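Local structure of alpha-1,4-endofucoidanase (Mariniflexile fucanivorans, 6DLH) at residues Trp532-Asn535 and Pro536-Leu539; Ser550-Leu554 and Gly555-Tyr559; Thr580-Ser583 and Asp584-Arg588. The protein cleaves alpha-1,4-linked fucan (fucoidan) chains internally, as a retaining endo-hydrolase of glycoside hydrolase family 107. All coordinates share one frame; numbering follows the deposited sequence.

All three contacts are short-range and follow one another along an immunoglobulin-like domain. Contact 2, the middle one, meets contact 1 through a probable hydrogen bond from Phe533 N to Asp557 O (2.9 Å). Two more, Trp587 N to Leu552 O (2.9 Å) and Leu554 N to Asp585 O (3.0 Å), join it to contact 3, strands 550-553 and 586-590 being neighbours in one sheet. Contacts 1 and 3 do not touch, their centres about 17 Å apart. The domain's calcium ion, bound by Gly528, Asp560, Glu562, Asp564 and Asp609, is about 9 Å from the side chain of Tyr559; a bound sodium ion lies about 3 Å from that of Lys553. No contact supplies a calcium ligand.

Contact 1 (Trp532-Asn535 and Pro536-Leu539); sequences WFSN and PMVL
Ser534 and Pro536 are joined across a tight bend in which the peptide bond between Asn535 and Pro536 is cis. Proline suits this place because it is the residue that most readily accepts a cis bond, and the bond turns the chain through a sharp corner. The carbonyl of Pro536 then faces Ser534, whose OG donates to Pro536 O at 2.9 Å, from a position tilted 29° out of the carbonyl plane. Ser534 OG stands between its own backbone N and carbonyl carbon (chi1 71°), a setting that brings a short hydroxyl within reach of the carbonyl just past the corner.

Met537 follows and carries the apolar part of the contact. Its side chain runs extended beyond CG and delivers Met537 CE to the backbone of 532-535, 3.1 Å from Phe533 N. Met537 CE also rests on Trp532 CB (3.7 Å) and Phe533 CB (3.6 Å). Its sulfur makes an oblique Met-aromatic contact, Met537 SD lying 5.4 Å from the centroid of the six-membered ring of Trp532. A slim, unbranched thioether can thread into this narrow corner.

Strand 613-623 is shared by both arms of the bend: it pairs with strand 537-543 at Met537, and its Ser614 O accepts from Trp532 NE1. The indole also packs on Phe605 and Val607 of strand 599-608.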
loop_
_atom_site.group_PDB
_atom_site.type_symbol
_atom_site.label_atom_id
_atom_site.label_comp_id
_atom_site.label_asym_id
_atom_site.label_seq_id
_atom_site.Cartn_x
_atom_site.Cartn_y
_atom_site.Cartn_z
ATOM N N TRP A 532 11.341 -1.225 -26.038
ATOM C CA TRP A 532 9.926 -1.053 -25.738
ATOM C C TRP A 532 9.131 -2.281 -26.193
ATOM O O TRP A 532 9.613 -3.074 -26.998
ATOM C CB TRP A 532 9.392 0.221 -26.399
ATOM C CG TRP A 532 9.961 1.499 -25.866
ATOM C CD1 TRP A 532 11.030 2.190 -26.359
ATOM C CD2 TRP A 532 9.466 2.270 -24.758
ATOM N NE1 TRP A 532 11.241 3.331 -25.632
ATOM C CE2 TRP A 532 10.300 3.406 -24.639
ATOM C CE3 TRP A 532 8.416 2.106 -23.845
ATOM C CZ2 TRP A 532 10.110 4.371 -23.649
ATOM C CZ3 TRP A 532 8.230 3.061 -22.869
ATOM C CH2 TRP A 532 9.062 4.177 -22.777
ATOM N N PHE A 533 7.906 -2.426 -25.666
ATOM C CA PHE A 533 7.048 -3.560 -25.982
ATOM C C PHE A 533 6.596 -3.494 -27.444
ATOM O O PHE A 533 6.661 -4.494 -28.156
ATOM C CB PHE A 533 5.873 -3.661 -25.002
ATOM C CG PHE A 533 4.821 -4.674 -25.384
ATOM C CD1 PHE A 533 5.027 -6.031 -25.168
ATOM C CD2 PHE A 533 3.635 -4.272 -25.985
ATOM C CE1 PHE A 533 4.065 -6.960 -25.540
ATOM C CE2 PHE A 533 2.676 -5.202 -26.361
ATOM C CZ PHE A 533 2.891 -6.545 -26.138
ATOM N N SER A 534 6.155 -2.308 -27.877
ATOM C CA SER A 534 5.722 -2.096 -29.248
ATOM C C SER A 534 5.874 -0.630 -29.645
ATOM O O SER A 534 6.201 0.226 -28.823
ATOM C CB SER A 534 4.310 -2.583 -29.462
ATOM O OG SER A 534 3.387 -1.737 -28.801
ATOM N N ASN A 535 5.620 -0.372 -30.933
ATOM C CA ASN A 535 5.749 0.936 -31.545
ATOM C C ASN A 535 4.765 1.012 -32.711
ATOM O O ASN A 535 4.957 0.330 -33.715
ATOM C CB ASN A 535 7.189 1.182 -32.007
ATOM C CG ASN A 535 7.427 2.586 -32.519
ATOM O OD1 ASN A 535 6.571 3.463 -32.384
ATOM N ND2 ASN A 535 8.590 2.805 -33.112
ATOM N N PRO A 536 3.688 1.832 -32.629
ATOM C CA PRO A 536 3.420 2.675 -31.462
ATOM C C PRO A 536 2.832 1.942 -30.257
ATOM O O PRO A 536 2.706 0.717 -30.254
ATOM C CB PRO A 536 2.408 3.697 -32.001
ATOM C CG PRO A 536 1.662 2.952 -33.085
ATOM C CD PRO A 536 2.687 2.016 -33.694
ATOM N N MET A 537 2.516 2.727 -29.220
ATOM C CA MET A 537 1.882 2.253 -28.002
ATOM C C MET A 537 0.695 3.153 -27.701
ATOM O O MET A 537 0.869 4.333 -27.402
ATOM C CB MET A 537 2.850 2.319 -26.821
ATOM C CG MET A 537 3.703 1.088 -26.696
ATOM S SD MET A 537 4.493 1.000 -25.078
ATOM C CE MET A 537 5.847 -0.099 -25.479
ATOM N N VAL A 538 -0.506 2.582 -27.805
ATOM C CA VAL A 538 -1.739 3.315 -27.572
ATOM C C VAL A 538 -2.119 3.109 -26.106
ATOM O O VAL A 538 -2.302 1.980 -25.659
ATOM C CB VAL A 538 -2.853 2.860 -28.541
ATOM C CG1 VAL A 538 -4.144 3.648 -28.356
ATOM C CG2 VAL A 538 -2.400 2.927 -29.996
ATOM N N LEU A 539 -2.188 4.207 -25.350
ATOM C CA LEU A 539 -2.556 4.116 -23.946
ATOM C C LEU A 539 -4.025 4.500 -23.801
ATOM O O LEU A 539 -4.642 4.945 -24.764
ATOM C CB LEU A 539 -1.649 5.033 -23.119
ATOM C CG LEU A 539 -0.150 4.738 -23.174
ATOM C CD1 LEU A 539 0.607 5.702 -22.275
ATOM C CD2 LEU A 539 0.158 3.299 -22.780
#

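Contact 2 (Ser550-Leu554 and Gly555-Tyr559); sequences SLLKL and GVDFY
Lys553 O receives two backbone donors from the turn that follows it, Val556 N and Asp557 N, each at 2.9 Å. The bond from Asp557 is almost straight, 176° at the hydrogen, and that from Val556 is more bent. The first of these donors closes a type II beta turn over Lys553-Val556, with Leu554 and Gly555 at its corners. Gly555 has the positive phi (90°) that this turn asks of its third residue; a beta carbon there would run into Leu554 O, so the bend has room for hydrogen alone.

Under the turn, the ring of Phe558 fills the hollow left by the curving backbone. With CG set between its backbone N and carbonyl carbon (chi1 62°), the ring swings back beneath the peptide between Lys553 and Leu554, Phe558 CZ lying 3.5 Å from Leu554 N. Leu554 CA sits over one face, toward the rim, while Leu552 O meets the ring edge in its plane. The Leu554 side chain crosses the ring at about a right angle and lays CD1 against Phe558 CE1 at 3.9 Å; the same methyl reaches toward Tyr559. Smaller bumps close the flanks: Leu552 CD2 lies beside Asp557 CB, and Val556 CG2 lies 4.1 Å from Lys553 CB on the outer side.

Asp557 folds its carboxylate back to the strand, OD2 taking the Lys553 N-H at 3.0 Å on its anti lone pair. Both backbone polar atoms of Lys553 are thus bound by the turn, although its ammonium leads off to a salt bridge with Asp127. An acid at this position therefore works as an acceptor for main chain, and apolar filling and polar closure fix the turn together.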
loop_
_atom_site.group_PDB
_atom_site.type_symbol
_atom_site.label_atom_id
_atom_site.label_comp_id
_atom_site.label_asym_id
_atom_site.label_seq_id
_atom_site.Cartn_x
_atom_site.Cartn_y
_atom_site.Cartn_z
ATOM N N SER A 550 -1.540 6.968 -16.091
ATOM C CA SER A 550 -1.111 5.751 -16.760
ATOM C C SER A 550 0.289 5.358 -16.289
ATOM O O SER A 550 1.078 6.213 -15.893
ATOM C CB SER A 550 -1.181 5.900 -18.261
ATOM O OG SER A 550 -1.187 4.628 -18.895
ATOM N N LEU A 551 0.585 4.057 -16.353
ATOM C CA LEU A 551 1.833 3.519 -15.839
ATOM C C LEU A 551 2.664 2.913 -16.966
ATOM O O LEU A 551 2.130 2.363 -17.926
ATOM C CB LEU A 551 1.519 2.462 -14.775
ATOM C CG LEU A 551 0.793 2.978 -13.532
ATOM C CD1 LEU A 551 0.347 1.827 -12.646
ATOM C CD2 LEU A 551 1.675 3.946 -12.755
ATOM N N LEU A 552 3.987 3.016 -16.815
ATOM C CA LEU A 552 4.924 2.276 -17.637
ATOM C C LEU A 552 5.775 1.418 -16.708
ATOM O O LEU A 552 6.366 1.939 -15.771
ATOM C CB LEU A 552 5.771 3.277 -18.431
ATOM C CG LEU A 552 4.987 4.193 -19.370
ATOM C CD1 LEU A 552 5.899 5.227 -20.010
ATOM C CD2 LEU A 552 4.264 3.385 -20.439
ATOM N N LYS A 553 5.824 0.107 -16.964
ATOM C CA LYS A 553 6.419 -0.814 -16.009
ATOM C C LYS A 553 7.388 -1.773 -16.695
ATOM O O LYS A 553 7.067 -2.382 -17.717
ATOM C CB LYS A 553 5.330 -1.603 -15.272
ATOM C CG LYS A 553 4.365 -0.770 -14.441
ATOM C CD LYS A 553 3.593 -1.584 -13.423
ATOM C CE LYS A 553 2.473 -2.402 -14.028
ATOM N NZ LYS A 553 2.053 -3.493 -13.119
ATOM N N LEU A 554 8.570 -1.918 -16.086
ATOM C CA LEU A 554 9.578 -2.878 -16.504
ATOM C C LEU A 554 8.920 -4.250 -16.631
ATOM O O LEU A 554 8.176 -4.672 -15.744
ATOM C CB LEU A 554 10.697 -2.873 -15.455
ATOM C CG LEU A 554 11.935 -3.724 -15.743
ATOM C CD1 LEU A 554 12.777 -3.113 -16.860
ATOM C CD2 LEU A 554 12.774 -3.896 -14.476
ATOM N N GLY A 555 9.165 -4.914 -17.768
ATOM C CA GLY A 555 8.672 -6.262 -18.003
ATOM C C GLY A 555 7.291 -6.279 -18.659
ATOM O O GLY A 555 6.799 -7.343 -19.036
ATOM N N VAL A 556 6.672 -5.097 -18.781
ATOM C CA VAL A 556 5.363 -4.962 -19.407
ATOM C C VAL A 556 5.505 -4.043 -20.618
ATOM O O VAL A 556 5.176 -4.431 -21.737
ATOM C CB VAL A 556 4.298 -4.420 -18.431
ATOM C CG1 VAL A 556 2.905 -4.415 -19.047
ATOM C CG2 VAL A 556 4.289 -5.168 -17.106
ATOM N N ASP A 557 6.022 -2.829 -20.378
ATOM C CA ASP A 557 6.042 -1.783 -21.392
ATOM C C ASP A 557 7.446 -1.600 -21.972
ATOM O O ASP A 557 7.583 -1.108 -23.090
ATOM C CB ASP A 557 5.430 -0.490 -20.856
ATOM C CG ASP A 557 4.035 -0.701 -20.299
ATOM O OD1 ASP A 557 3.141 -1.049 -21.086
ATOM O OD2 ASP A 557 3.862 -0.546 -19.077
ATOM N N PHE A 558 8.477 -1.996 -21.210
ATOM C CA PHE A 558 9.866 -1.850 -21.618
ATOM C C PHE A 558 10.705 -2.876 -20.861
ATOM O O PHE A 558 10.270 -3.382 -19.828
ATOM C CB PHE A 558 10.330 -0.404 -21.411
ATOM C CG PHE A 558 10.292 0.067 -19.977
ATOM C CD1 PHE A 558 11.413 -0.042 -19.162
ATOM C CD2 PHE A 558 9.134 0.606 -19.436
ATOM C CE1 PHE A 558 11.373 0.376 -17.841
ATOM C CE2 PHE A 558 9.095 1.019 -18.113
ATOM C CZ PHE A 558 10.215 0.907 -17.319
ATOM N N TYR A 559 11.901 -3.193 -21.368
ATOM C CA TYR A 559 12.687 -4.246 -20.741
ATOM C C TYR A 559 14.149 -4.201 -21.186
ATOM O O TYR A 559 14.468 -3.646 -22.233
ATOM C CB TYR A 559 12.047 -5.616 -20.990
ATOM C CG TYR A 559 12.727 -6.755 -20.277
ATOM C CD1 TYR A 559 12.597 -6.924 -18.904
ATOM C CD2 TYR A 559 13.516 -7.663 -20.972
ATOM C CE1 TYR A 559 13.221 -7.972 -18.245
ATOM C CE2 TYR A 559 14.151 -8.711 -20.323
ATOM C CZ TYR A 559 14.003 -8.867 -18.956
ATOM O OH TYR A 559 14.624 -9.903 -18.317
#

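Contact 3 (Thr580-Ser583 and Asp584-Arg588); sequences TQNS and DDTWR
Gln581 lies flat over Trp587 at the end of a beta hairpin, strands 578-583 and 586-590, whose type I turn from Ser583 to Thr586 is joined to a classic beta bulge. This is the tightly packed side. Gln581 CB makes a CH-pi contact 3.6 Å from the centroid of the six-membered ring of Trp587, and with CG anti to the backbone N (chi1 -175°) the extended chain carries its amide along the indole, the two planes 15° apart. A flat amide on a long aliphatic chain suits this: at the rim of the indole, Gln581 NE2 also donates to Ser583 O at 2.9 Å, from above the carbonyl plane. Were Trp587 an alanine, the Gln581 side chain would probably lose the flat surface it stacks on and be freer to turn, and a gap would open toward Thr567 and Ile568 of strand 567-572, in a different sheet. The indole NE1 is buried without a polar partner.

At the bulge, Thr586 O accepts from both Asn582 N (2.8 Å) and Ser583 N (3.0 Å), gathering two residues opposite one.

The other end is more open. Thr580 and Arg588, side by side and pointing the same way, form a hydrogen-bonded antiparallel pair, and Arg588 NH2 leads away to Tyr548 O. There a water stands 2.8 Å from Thr580 OG1 and donates to Arg588 O at 2.7 Å.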
loop_
_atom_site.group_PDB
_atom_site.type_symbol
_atom_site.label_atom_id
_atom_site.label_comp_id
_atom_site.label_asym_id
_atom_site.label_seq_id
_atom_site.Cartn_x
_atom_site.Cartn_y
_atom_site.Cartn_z
ATOM N N THR A 580 7.052 10.935 -14.370
ATOM C CA THR A 580 7.790 10.863 -13.119
ATOM C C THR A 580 8.089 9.399 -12.803
ATOM O O THR A 580 7.338 8.504 -13.183
ATOM C CB THR A 580 7.064 11.598 -11.980
ATOM O OG1 THR A 580 5.715 11.141 -11.926
ATOM C CG2 THR A 580 7.048 13.105 -12.136
ATOM N N GLN A 581 9.202 9.168 -12.106
ATOM C CA GLN A 581 9.609 7.828 -11.723
ATOM C C GLN A 581 9.047 7.508 -10.340
ATOM O O GLN A 581 9.232 8.283 -9.408
ATOM C CB GLN A 581 11.133 7.735 -11.741
ATOM C CG GLN A 581 11.645 6.331 -11.458
ATOM C CD GLN A 581 13.129 6.200 -11.693
ATOM O OE1 GLN A 581 13.858 7.187 -11.748
ATOM N NE2 GLN A 581 13.586 4.966 -11.834
ATOM N N ASN A 582 8.361 6.363 -10.219
ATOM C CA ASN A 582 7.817 5.918 -8.945
ATOM C C ASN A 582 8.805 4.961 -8.281
ATOM O O ASN A 582 8.873 4.904 -7.056
ATOM C CB ASN A 582 6.431 5.272 -9.088
ATOM C CG ASN A 582 5.293 6.257 -9.286
ATOM O OD1 ASN A 582 5.493 7.471 -9.273
ATOM N ND2 ASN A 582 4.085 5.741 -9.462
ATOM N N SER A 583 9.554 4.213 -9.102
ATOM C CA SER A 583 10.593 3.307 -8.630
ATOM C C SER A 583 11.476 2.860 -9.793
ATOM O O SER A 583 11.325 3.334 -10.916
ATOM C CB SER A 583 10.006 2.122 -7.894
ATOM O OG SER A 583 9.299 1.264 -8.774
ATOM N N ASP A 584 12.389 1.925 -9.508
ATOM C CA ASP A 584 13.329 1.391 -10.480
ATOM C C ASP A 584 12.616 0.644 -11.607
ATOM O O ASP A 584 13.221 0.369 -12.642
ATOM C CB ASP A 584 14.328 0.441 -9.814
ATOM C CG ASP A 584 15.571 1.146 -9.303
ATOM O OD1 ASP A 584 15.608 2.394 -9.380
ATOM O OD2 ASP A 584 16.492 0.438 -8.837
ATOM N N ASP A 585 11.343 0.290 -11.399
ATOM C CA ASP A 585 10.659 -0.552 -12.362
ATOM C C ASP A 585 9.310 0.052 -12.734
ATOM O O ASP A 585 8.526 -0.587 -13.428
ATOM C CB ASP A 585 10.612 -2.012 -11.891
ATOM C CG ASP A 585 9.711 -2.305 -10.698
ATOM O OD1 ASP A 585 9.011 -1.379 -10.227
ATOM O OD2 ASP A 585 9.711 -3.475 -10.248
ATOM N N THR A 586 9.052 1.290 -12.291
ATOM C CA THR A 586 7.723 1.864 -12.432
ATOM C C THR A 586 7.803 3.370 -12.666
ATOM O O THR A 586 8.373 4.110 -11.862
ATOM C CB THR A 586 6.832 1.510 -11.229
ATOM O OG1 THR A 586 6.792 0.093 -11.034
ATOM C CG2 THR A 586 5.420 2.028 -11.379
ATOM N N TRP A 587 7.194 3.811 -13.772
ATOM C CA TRP A 587 7.087 5.222 -14.104
ATOM C C TRP A 587 5.615 5.573 -14.274
ATOM O O TRP A 587 4.795 4.705 -14.567
ATOM C CB TRP A 587 7.890 5.553 -15.370
ATOM C CG TRP A 587 9.358 5.280 -15.251
ATOM C CD1 TRP A 587 9.963 4.062 -15.105
ATOM C CD2 TRP A 587 10.419 6.250 -15.278
ATOM N NE1 TRP A 587 11.323 4.207 -15.041
ATOM C CE2 TRP A 587 11.632 5.540 -15.139
ATOM C CE3 TRP A 587 10.462 7.643 -15.391
ATOM C CZ2 TRP A 587 12.871 6.180 -15.118
ATOM C CZ3 TRP A 587 11.688 8.275 -15.371
ATOM C CH2 TRP A 587 12.875 7.552 -15.241
ATOM N N ARG A 588 5.303 6.859 -14.105
ATOM C CA ARG A 588 3.928 7.328 -14.106
ATOM C C ARG A 588 3.784 8.487 -15.087
ATOM O O ARG A 588 4.578 9.424 -15.057
ATOM C CB ARG A 588 3.541 7.767 -12.689
ATOM C CG ARG A 588 2.296 8.638 -12.605
ATOM C CD ARG A 588 1.017 7.850 -12.379
ATOM N NE ARG A 588 -0.163 8.693 -12.525
ATOM C CZ ARG A 588 -0.765 9.344 -11.535
ATOM N NH1 ARG A 588 -0.303 9.245 -10.299
ATOM N NH2 ARG A 588 -1.826 10.092 -11.789
HETATM O O HOH W 1 3.891 11.782 -13.902
#